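Local structure of uncharacterized CBS-domain protein (Klebsiella pneumoniae subsp. pneumoniae, 3HF7) at residues 46-51 with 102-107; 55-60 with 65-70; 50-55 with 70-75. The protein is of unknown function as a whole, but this fragment of a predicted membrane protein is a CBS-domain pair that binds AMP. All coordinates share one frame; numbering follows the deposited sequence.

Contact 1 (46-51 with 102-107); sequences DDAISM and VGLVVD
Face-to-face packing between the two beta-sheets of the CBS-domain pair brings M51 and A48 of strand 48-53 against V102 and L104 of strand 102-106. The segment axes approach to 9.5 Å at 159°, nearly antiparallel, a spacing that fits two layers joined by side chains rather than neighbours in one sheet. M51 does most of the work. Its CG stands anti to the backbone N (chi1 -172°), and bends at the next two torsions carry the terminal methyl to where it touches both partners: CE lies 3.9 Å from V102 CG1 and 4.0 Å from L104 CG. The M51 side chain crosses that of V102 at about a right angle. On its own sheet it also touches R37 and V39, and it comes within about 5 Å of the bound AMP, so this end of the interface borders the nucleotide pocket. V102 and L104 share a face through ordinary strand geometry, two residues apart. A48 and M51 are three apart, yet both point across; the classic beta bulge formed by I49 and S50 opposite L40 accounts for the shift. The looser end of the contact is A48 CB against L104 CD1, at 4.4 Å.

Contact 2 (55-60 with 65-70); sequences REAYRL and KEFTKE
The F67 ring, carried by the loop of a helix-loop-helix connection in the CBS-domain pair, packs against A57 and L60 of helix 54-61. The closely packed part of the contact is small and gathers round F67 CE1. L60 CB approaches the ring edge near its plane, 3.8 Å from F67 CE1 and 3.9 Å from F67 CD1. One turn earlier, the carbonyl A57 O meets F67 CE1 obliquely at 3.8 Å, and A57 CB adds a wider apolar approach to F67 CZ at 4.4 Å. With chi1 near 180° (-176°), the ring reaches out from the loop toward the helix. F67 directly precedes T68, the N-cap of helix 69-75, whose OG1 accepts a hydrogen bond from I71 N. With F67 also touching M72, five residues on, the geometry fits a hydrophobic staple across the start of that helix, so a single ring joins both helices.

The outer side is different in kind. K65 and E66 are modelled only as far as CB, consistent with mobile side chains, and E66 CB points away from the helix. On helix 54-61, the CB of R59 points away from segment 65-70, and its guanidinium pairs within its own segment: R59 NH2 lies 2.8 Å from E56 OE1, and a weak hydrogen bond to E56 OE2 has an N-H...O angle of 143°. E63 gives the same guanidinium a second acidic partner. A separate side of helix 54-61 is turned to helix 23-31 and packed on the protein: there the CB of Y58 also points away from segment 65-70, and Y58 OH is hydrogen-bonded to L30 O.

Contact 3 (50-55 with 70-75); sequences SMLRVR and EIMLRA
Apolar packing joins L52 to M72 and A75, and one branch does most of the touching. The first side-chain torsion of L52 (chi1 -163°) sends the isobutyl group from the strand to the M72-A75 part of helix 69-75. There L52 CD2 lies 4.1 Å from A75 CB, while L52 CG stands 4.5 Å from M72 CG. The same methyl also rests on backbone: L52 CD2 is 3.8 Å from the carbonyl M72 O and equally far from A75 C, so the helix main chain forms part of the surface it packs on. L30 and A57 flank L52 from two further helices.

The geometry is that of a helix laid across a sheet in the alpha/beta fold of the CBS-domain pair. The segment axes of strand 50-53 and helix 70-75 cross at 101° and approach to 8.3 Å, with L52 filling the distance; helix 54-61 starts straight after the strand, with R53 as its N-cap.

Polar groups contribute at the margin. R53 NH2 comes only to 4.0 Å from A75 O, obliquely to the guanidinium plane and beyond hydrogen-bonding distance. The main polar partner of R53 is D77, whose OD2 forms a salt bridge with R53 NE. That carboxylate probably offsets some of the positive charge where R53 packs beside the AMP-binding R37. On the helix, away from the strand, R74 NE and E70 OE2 form a long, weak ion pair at 3.5 Å.

Strand 48-53 ties contacts 1 and 3 together, their centres about 14 Å apart: M51 points to the second sheet in contact 1, while its neighbour L52 points to helix 69-75 in contact 3. Contact 2, nested within the chain loop that contact 3 closes, lies about 8 Å from it by centres and joins it physically, with A57 CB 3.6 Å from L52 CD1 and L60 CD1 3.7 Å from A75 CB. Together these two form one apolar cluster. The centres of contacts 1 and 2 are about 22 Å apart. Distance to AMP grows from contact 1 through contact 3 to contact 2, measured from side chain to ligand: about 5 Å for M51, about 9 Å for L52 and about 13 Å for A57.

Contact 1 (46-51 with 102-107)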
loop_
_atom_site.group_PDB
_atom_site.type_symbol
_atom_site.label_atom_id
_atom_site.label_comp_id
_atom_site.label_asym_id
_atom_site.label_seq_id
_atom_site.Cartn_x
_atom_site.Cartn_y
_atom_site.Cartn_z
ATOM N N ASP A 46 -8.890 5.605 -7.717
ATOM C CA ASP A 46 -10.209 5.063 -7.951
ATOM C C ASP A 46 -10.090 3.643 -8.412
ATOM O O ASP A 46 -11.071 2.909 -8.429
ATOM C CB ASP A 46 -10.898 5.844 -9.040
ATOM C CG ASP A 46 -11.341 7.192 -8.577
ATOM O OD1 ASP A 46 -11.198 7.502 -7.361
ATOM O OD2 ASP A 46 -11.841 7.936 -9.440
ATOM N N ASP A 47 -8.887 3.263 -8.819
ATOM C CA ASP A 47 -8.663 1.923 -9.310
ATOM C C ASP A 47 -7.357 1.309 -8.788
ATOM O O ASP A 47 -6.492 0.893 -9.567
ATOM C CB ASP A 47 -8.732 1.900 -10.842
ATOM C CG ASP A 47 -8.946 0.506 -11.390
ATOM O OD1 ASP A 47 -9.153 -0.442 -10.597
ATOM O OD2 ASP A 47 -8.907 0.350 -12.621
ATOM N N ALA A 48 -7.231 1.248 -7.466
ATOM C CA ALA A 48 -6.108 0.569 -6.831
ATOM C C ALA A 48 -6.163 -0.919 -7.147
ATOM O O ALA A 48 -7.220 -1.546 -7.091
ATOM C CB ALA A 48 -6.126 0.792 -5.352
ATOM N N ILE A 49 -5.017 -1.485 -7.489
ATOM C CA ILE A 49 -4.970 -2.871 -7.929
ATOM C C ILE A 49 -4.289 -3.809 -6.925
ATOM O O ILE A 49 -4.834 -4.857 -6.575
ATOM C CB ILE A 49 -4.286 -2.994 -9.294
ATOM C CG1 ILE A 49 -5.001 -2.090 -10.289
ATOM C CG2 ILE A 49 -4.254 -4.457 -9.739
ATOM C CD1 ILE A 49 -5.053 -2.626 -11.685
ATOM N N SER A 50 -3.101 -3.429 -6.468
ATOM C CA SER A 50 -2.337 -4.270 -5.569
ATOM C C SER A 50 -1.324 -3.474 -4.767
ATOM O O SER A 50 -1.071 -2.299 -5.033
ATOM C CB SER A 50 -1.645 -5.367 -6.370
ATOM O OG SER A 50 -1.029 -4.807 -7.513
ATOM N N MET A 51 -0.762 -4.126 -3.753
ATOM C CA MET A 51 0.273 -3.522 -2.931
ATOM C C MET A 51 1.567 -4.275 -3.219
ATOM O O MET A 51 1.600 -5.505 -3.147
ATOM C CB MET A 51 -0.119 -3.594 -1.455
ATOM C CG MET A 51 0.786 -2.837 -0.534
ATOM S SD MET A 51 0.562 -1.047 -0.575
ATOM C CE MET A 51 -1.135 -0.920 0.020
ATOM N N VAL A 102 0.136 -3.459 6.325
ATOM C CA VAL A 102 -0.299 -2.235 5.657
ATOM C C VAL A 102 -1.728 -2.382 5.134
ATOM O O VAL A 102 -2.137 -3.440 4.650
ATOM C CB VAL A 102 0.642 -1.846 4.501
ATOM C CG1 VAL A 102 0.076 -0.672 3.723
ATOM C CG2 VAL A 102 2.001 -1.460 5.030
ATOM N N GLY A 103 -2.494 -1.307 5.246
ATOM C CA GLY A 103 -3.862 -1.336 4.800
ATOM C C GLY A 103 -4.212 -0.039 4.132
ATOM O O GLY A 103 -3.619 1.003 4.419
ATOM N N LEU A 104 -5.166 -0.117 3.218
ATOM C CA LEU A 104 -5.742 1.070 2.624
ATOM C C LEU A 104 -7.058 1.318 3.315
ATOM O O LEU A 104 -7.904 0.405 3.401
ATOM C CB LEU A 104 -5.934 0.894 1.120
ATOM C CG LEU A 104 -4.621 1.000 0.330
ATOM C CD1 LEU A 104 -4.936 1.178 -1.143
ATOM C CD2 LEU A 104 -3.754 2.147 0.837
ATOM N N VAL A 105 -7.203 2.540 3.843
ATOM C CA VAL A 105 -8.436 2.943 4.520
ATOM C C VAL A 105 -9.483 3.355 3.511
ATOM O O VAL A 105 -9.247 4.198 2.652
ATOM C CB VAL A 105 -8.230 4.093 5.519
ATOM C CG1 VAL A 105 -9.588 4.602 6.045
ATOM C CG2 VAL A 105 -7.354 3.619 6.670
ATOM N N VAL A 106 -10.654 2.752 3.643
ATOM C CA VAL A 106 -11.667 2.878 2.630
ATOM C C VAL A 106 -13.058 3.226 3.168
ATOM O O VAL A 106 -13.484 2.792 4.236
ATOM C CB VAL A 106 -11.672 1.629 1.717
ATOM C CG1 VAL A 106 -12.802 0.685 2.080
ATOM C CG2 VAL A 106 -11.751 2.044 0.276
ATOM N N ASP A 107 -13.721 4.049 2.378
ATOM C CA ASP A 107 -15.087 4.483 2.527
ATOM C C ASP A 107 -16.067 3.350 2.459
ATOM O O ASP A 107 -15.703 2.239 2.090
ATOM C CB ASP A 107 -15.367 5.265 1.272
ATOM C CG ASP A 107 -16.117 6.469 1.526
ATOM O OD1 ASP A 107 -15.795 7.141 2.525
ATOM O OD2 ASP A 107 -17.017 6.756 0.711
#

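Contact 2 (55-60 with 65-70)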
loop_
_atom_site.group_PDB
_atom_site.type_symbol
_atom_site.label_atom_id
_atom_site.label_comp_id
_atom_site.label_asym_id
_atom_site.label_seq_id
_atom_site.Cartn_x
_atom_site.Cartn_y
_atom_site.Cartn_z
ATOM N N ARG A 55 11.102 -4.083 -2.085
ATOM C CA ARG A 55 12.277 -4.937 -1.875
ATOM C C ARG A 55 12.198 -6.202 -2.701
ATOM O O ARG A 55 13.209 -6.676 -3.210
ATOM C CB ARG A 55 12.441 -5.299 -0.394
ATOM C CG ARG A 55 13.254 -6.563 -0.157
ATOM C CD ARG A 55 14.037 -6.495 1.138
ATOM N NE ARG A 55 13.432 -7.301 2.192
ATOM C CZ ARG A 55 12.501 -6.863 3.033
ATOM N NH1 ARG A 55 12.029 -5.598 2.972
ATOM N NH2 ARG A 55 12.037 -7.711 3.938
ATOM N N GLU A 56 10.992 -6.739 -2.820
ATOM C CA GLU A 56 10.730 -7.894 -3.641
ATOM C C GLU A 56 10.957 -7.598 -5.122
ATOM O O GLU A 56 11.522 -8.418 -5.857
ATOM C CB GLU A 56 9.283 -8.309 -3.450
ATOM C CG GLU A 56 9.068 -9.775 -3.242
ATOM C CD GLU A 56 10.123 -10.612 -3.904
ATOM O OE1 GLU A 56 9.819 -11.216 -4.962
ATOM O OE2 GLU A 56 11.257 -10.657 -3.366
ATOM N N ALA A 57 10.498 -6.429 -5.563
ATOM C CA ALA A 57 10.575 -6.067 -6.967
ATOM C C ALA A 57 12.036 -5.901 -7.358
ATOM O O ALA A 57 12.492 -6.432 -8.382
ATOM C CB ALA A 57 9.798 -4.778 -7.215
ATOM N N TYR A 58 12.757 -5.165 -6.515
ATOM C CA TYR A 58 14.187 -4.954 -6.672
ATOM C C TYR A 58 14.897 -6.275 -6.807
ATOM O O TYR A 58 15.735 -6.449 -7.677
ATOM C CB TYR A 58 14.725 -4.255 -5.439
ATOM C CG TYR A 58 14.363 -2.819 -5.354
ATOM C CD1 TYR A 58 13.510 -2.238 -6.300
ATOM C CD2 TYR A 58 14.856 -2.032 -4.314
ATOM C CE1 TYR A 58 13.167 -0.901 -6.226
ATOM C CE2 TYR A 58 14.518 -0.682 -4.223
ATOM C CZ TYR A 58 13.674 -0.123 -5.186
ATOM O OH TYR A 58 13.327 1.205 -5.099
ATOM N N ARG A 59 14.547 -7.197 -5.919
ATOM C CA ARG A 59 15.115 -8.521 -5.913
ATOM C C ARG A 59 14.881 -9.160 -7.276
ATOM O O ARG A 59 15.810 -9.681 -7.881
ATOM C CB ARG A 59 14.487 -9.363 -4.799
ATOM C CG ARG A 59 15.167 -10.683 -4.565
ATOM C CD ARG A 59 14.273 -11.632 -3.798
ATOM N NE ARG A 59 14.238 -12.941 -4.452
ATOM C CZ ARG A 59 13.240 -13.384 -5.230
ATOM N NH1 ARG A 59 13.310 -14.597 -5.785
ATOM N NH2 ARG A 59 12.161 -12.626 -5.443
ATOM N N LEU A 60 13.651 -9.093 -7.774
ATOM C CA LEU A 60 13.328 -9.736 -9.049
ATOM C C LEU A 60 14.073 -9.096 -10.217
ATOM O O LEU A 60 14.505 -9.784 -11.159
ATOM C CB LEU A 60 11.826 -9.703 -9.279
ATOM C CG LEU A 60 11.088 -10.575 -8.269
ATOM C CD1 LEU A 60 9.630 -10.220 -8.205
ATOM C CD2 LEU A 60 11.278 -12.046 -8.603
ATOM N N LYS A 65 16.366 -13.298 -15.815
ATOM C CA LYS A 65 15.266 -12.965 -16.745
ATOM C C LYS A 65 14.933 -11.469 -16.746
ATOM O O LYS A 65 14.982 -10.809 -15.693
ATOM C CB LYS A 65 14.003 -13.771 -16.408
ATOM N N GLU A 66 14.597 -10.938 -17.925
ATOM C CA GLU A 66 14.179 -9.534 -18.050
ATOM C C GLU A 66 12.973 -9.275 -17.147
ATOM O O GLU A 66 11.998 -10.034 -17.170
ATOM C CB GLU A 66 13.860 -9.156 -19.508
ATOM N N PHE A 67 13.067 -8.222 -16.334
ATOM C CA PHE A 67 11.989 -7.834 -15.433
ATOM C C PHE A 67 10.856 -7.185 -16.218
ATOM O O PHE A 67 11.093 -6.233 -16.959
ATOM C CB PHE A 67 12.521 -6.875 -14.376
ATOM C CG PHE A 67 11.502 -6.496 -13.361
ATOM C CD1 PHE A 67 11.189 -7.365 -12.325
ATOM C CD2 PHE A 67 10.832 -5.288 -13.449
ATOM C CE1 PHE A 67 10.253 -7.031 -11.391
ATOM C CE2 PHE A 67 9.887 -4.948 -12.511
ATOM C CZ PHE A 67 9.595 -5.819 -11.480
ATOM N N THR A 68 9.636 -7.695 -16.072
ATOM C CA THR A 68 8.533 -7.226 -16.918
ATOM C C THR A 68 7.375 -6.693 -16.094
ATOM O O THR A 68 7.357 -6.855 -14.871
ATOM C CB THR A 68 8.016 -8.332 -17.851
ATOM O OG1 THR A 68 7.114 -9.174 -17.139
ATOM C CG2 THR A 68 9.146 -9.173 -18.364
ATOM N N LYS A 69 6.422 -6.047 -16.765
ATOM C CA LYS A 69 5.212 -5.524 -16.127
ATOM C C LYS A 69 4.383 -6.663 -15.575
ATOM O O LYS A 69 3.862 -6.588 -14.470
ATOM C CB LYS A 69 4.405 -4.720 -17.139
ATOM C CG LYS A 69 3.037 -4.259 -16.668
ATOM C CD LYS A 69 2.854 -2.783 -17.007
ATOM C CE LYS A 69 1.489 -2.473 -17.603
ATOM N NZ LYS A 69 1.595 -1.241 -18.443
ATOM N N GLU A 70 4.292 -7.729 -16.357
ATOM C CA GLU A 70 3.617 -8.954 -15.956
ATOM C C GLU A 70 4.234 -9.573 -14.682
ATOM O O GLU A 70 3.513 -10.004 -13.766
ATOM C CB GLU A 70 3.667 -9.937 -17.120
ATOM C CG GLU A 70 3.268 -11.334 -16.762
ATOM C CD GLU A 70 1.775 -11.523 -16.779
ATOM O OE1 GLU A 70 1.031 -10.548 -16.496
ATOM O OE2 GLU A 70 1.354 -12.666 -17.090
#

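Contact 3 (50-55 with 70-75)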
loop_
_atom_site.group_PDB
_atom_site.type_symbol
_atom_site.label_atom_id
_atom_site.label_comp_id
_atom_site.label_asym_id
_atom_site.label_seq_id
_atom_site.Cartn_x
_atom_site.Cartn_y
_atom_site.Cartn_z
ATOM N N SER A 50 -3.101 -3.429 -6.468
ATOM C CA SER A 50 -2.337 -4.270 -5.569
ATOM C C SER A 50 -1.324 -3.474 -4.767
ATOM O O SER A 50 -1.071 -2.299 -5.033
ATOM C CB SER A 50 -1.645 -5.367 -6.370
ATOM O OG SER A 50 -1.029 -4.807 -7.513
ATOM N N MET A 51 -0.762 -4.126 -3.753
ATOM C CA MET A 51 0.273 -3.522 -2.931
ATOM C C MET A 51 1.567 -4.275 -3.219
ATOM O O MET A 51 1.600 -5.505 -3.147
ATOM C CB MET A 51 -0.119 -3.594 -1.455
ATOM C CG MET A 51 0.786 -2.837 -0.534
ATOM S SD MET A 51 0.562 -1.047 -0.575
ATOM C CE MET A 51 -1.135 -0.920 0.020
ATOM N N LEU A 52 2.617 -3.545 -3.581
ATOM C CA LEU A 52 3.838 -4.164 -4.094
ATOM C C LEU A 52 4.945 -3.930 -3.105
ATOM O O LEU A 52 5.210 -2.777 -2.729
ATOM C CB LEU A 52 4.203 -3.547 -5.453
ATOM C CG LEU A 52 5.187 -4.158 -6.474
ATOM C CD1 LEU A 52 6.512 -3.412 -6.515
ATOM C CD2 LEU A 52 5.406 -5.665 -6.313
ATOM N N ARG A 53 5.572 -5.021 -2.657
ATOM C CA ARG A 53 6.717 -4.887 -1.775
ATOM C C ARG A 53 7.873 -4.533 -2.653
ATOM O O ARG A 53 8.294 -5.327 -3.490
ATOM C CB ARG A 53 6.968 -6.166 -0.997
ATOM C CG ARG A 53 5.866 -6.427 -0.017
ATOM C CD ARG A 53 5.969 -7.770 0.629
ATOM N NE ARG A 53 5.407 -8.807 -0.223
ATOM C CZ ARG A 53 6.139 -9.719 -0.862
ATOM N NH1 ARG A 53 7.464 -9.719 -0.735
ATOM N NH2 ARG A 53 5.544 -10.637 -1.625
ATOM N N VAL A 54 8.344 -3.308 -2.493
ATOM C CA VAL A 54 9.433 -2.780 -3.312
ATOM C C VAL A 54 10.673 -3.699 -3.293
ATOM O O VAL A 54 11.195 -4.065 -4.358
ATOM C CB VAL A 54 9.785 -1.331 -2.872
ATOM C CG1 VAL A 54 10.853 -0.754 -3.732
ATOM C CG2 VAL A 54 8.561 -0.454 -2.980
ATOM N N ARG A 55 11.102 -4.083 -2.085
ATOM C CA ARG A 55 12.277 -4.937 -1.875
ATOM C C ARG A 55 12.198 -6.202 -2.701
ATOM O O ARG A 55 13.209 -6.676 -3.210
ATOM C CB ARG A 55 12.441 -5.299 -0.394
ATOM C CG ARG A 55 13.254 -6.563 -0.157
ATOM C CD ARG A 55 14.037 -6.495 1.138
ATOM N NE ARG A 55 13.432 -7.301 2.192
ATOM C CZ ARG A 55 12.501 -6.863 3.033
ATOM N NH1 ARG A 55 12.029 -5.598 2.972
ATOM N NH2 ARG A 55 12.037 -7.711 3.938
ATOM N N GLU A 70 4.292 -7.729 -16.357
ATOM C CA GLU A 70 3.617 -8.954 -15.956
ATOM C C GLU A 70 4.234 -9.573 -14.682
ATOM O O GLU A 70 3.513 -10.004 -13.766
ATOM C CB GLU A 70 3.667 -9.937 -17.120
ATOM C CG GLU A 70 3.268 -11.334 -16.762
ATOM C CD GLU A 70 1.775 -11.523 -16.779
ATOM O OE1 GLU A 70 1.031 -10.548 -16.496
ATOM O OE2 GLU A 70 1.354 -12.666 -17.090
ATOM N N ILE A 71 5.564 -9.599 -14.634
ATOM C CA ILE A 71 6.292 -10.108 -13.481
ATOM C C ILE A 71 6.019 -9.222 -12.267
ATOM O O ILE A 71 5.707 -9.735 -11.181
ATOM C CB ILE A 71 7.812 -10.262 -13.793
ATOM C CG1 ILE A 71 8.117 -11.665 -14.355
ATOM C CG2 ILE A 71 8.674 -10.029 -12.549
ATOM C CD1 ILE A 71 7.483 -12.019 -15.726
ATOM N N MET A 72 6.096 -7.903 -12.474
ATOM C CA MET A 72 5.853 -6.919 -11.421
ATOM C C MET A 72 4.480 -7.109 -10.786
ATOM O O MET A 72 4.362 -7.210 -9.571
ATOM C CB MET A 72 5.978 -5.497 -11.971
ATOM C CG MET A 72 5.874 -4.446 -10.892
ATOM S SD MET A 72 5.884 -2.746 -11.487
ATOM C CE MET A 72 4.330 -2.777 -12.361
ATOM N N LEU A 73 3.451 -7.164 -11.628
ATOM C CA LEU A 73 2.071 -7.285 -11.159
ATOM C C LEU A 73 1.789 -8.574 -10.390
ATOM O O LEU A 73 1.035 -8.572 -9.409
ATOM C CB LEU A 73 1.116 -7.164 -12.335
ATOM C CG LEU A 73 1.048 -5.740 -12.890
ATOM C CD1 LEU A 73 0.267 -5.712 -14.171
ATOM C CD2 LEU A 73 0.423 -4.831 -11.858
ATOM N N ARG A 74 2.403 -9.672 -10.815
ATOM C CA ARG A 74 2.154 -10.950 -10.170
ATOM C C ARG A 74 2.951 -11.045 -8.867
ATOM O O ARG A 74 2.712 -11.936 -8.062
ATOM C CB ARG A 74 2.454 -12.098 -11.142
ATOM C CG ARG A 74 1.734 -11.890 -12.470
ATOM C CD ARG A 74 1.477 -13.167 -13.235
ATOM N NE ARG A 74 2.649 -13.594 -13.998
ATOM C CZ ARG A 74 3.490 -14.561 -13.620
ATOM N NH1 ARG A 74 3.295 -15.227 -12.474
ATOM N NH2 ARG A 74 4.533 -14.866 -14.402
ATOM N N ALA A 75 3.879 -10.106 -8.671
ATOM C CA ALA A 75 4.702 -10.036 -7.473
ATOM C C ALA A 75 4.029 -9.218 -6.380
ATOM O O ALA A 75 4.366 -9.353 -5.200
ATOM C CB ALA A 75 6.049 -9.442 -7.808
#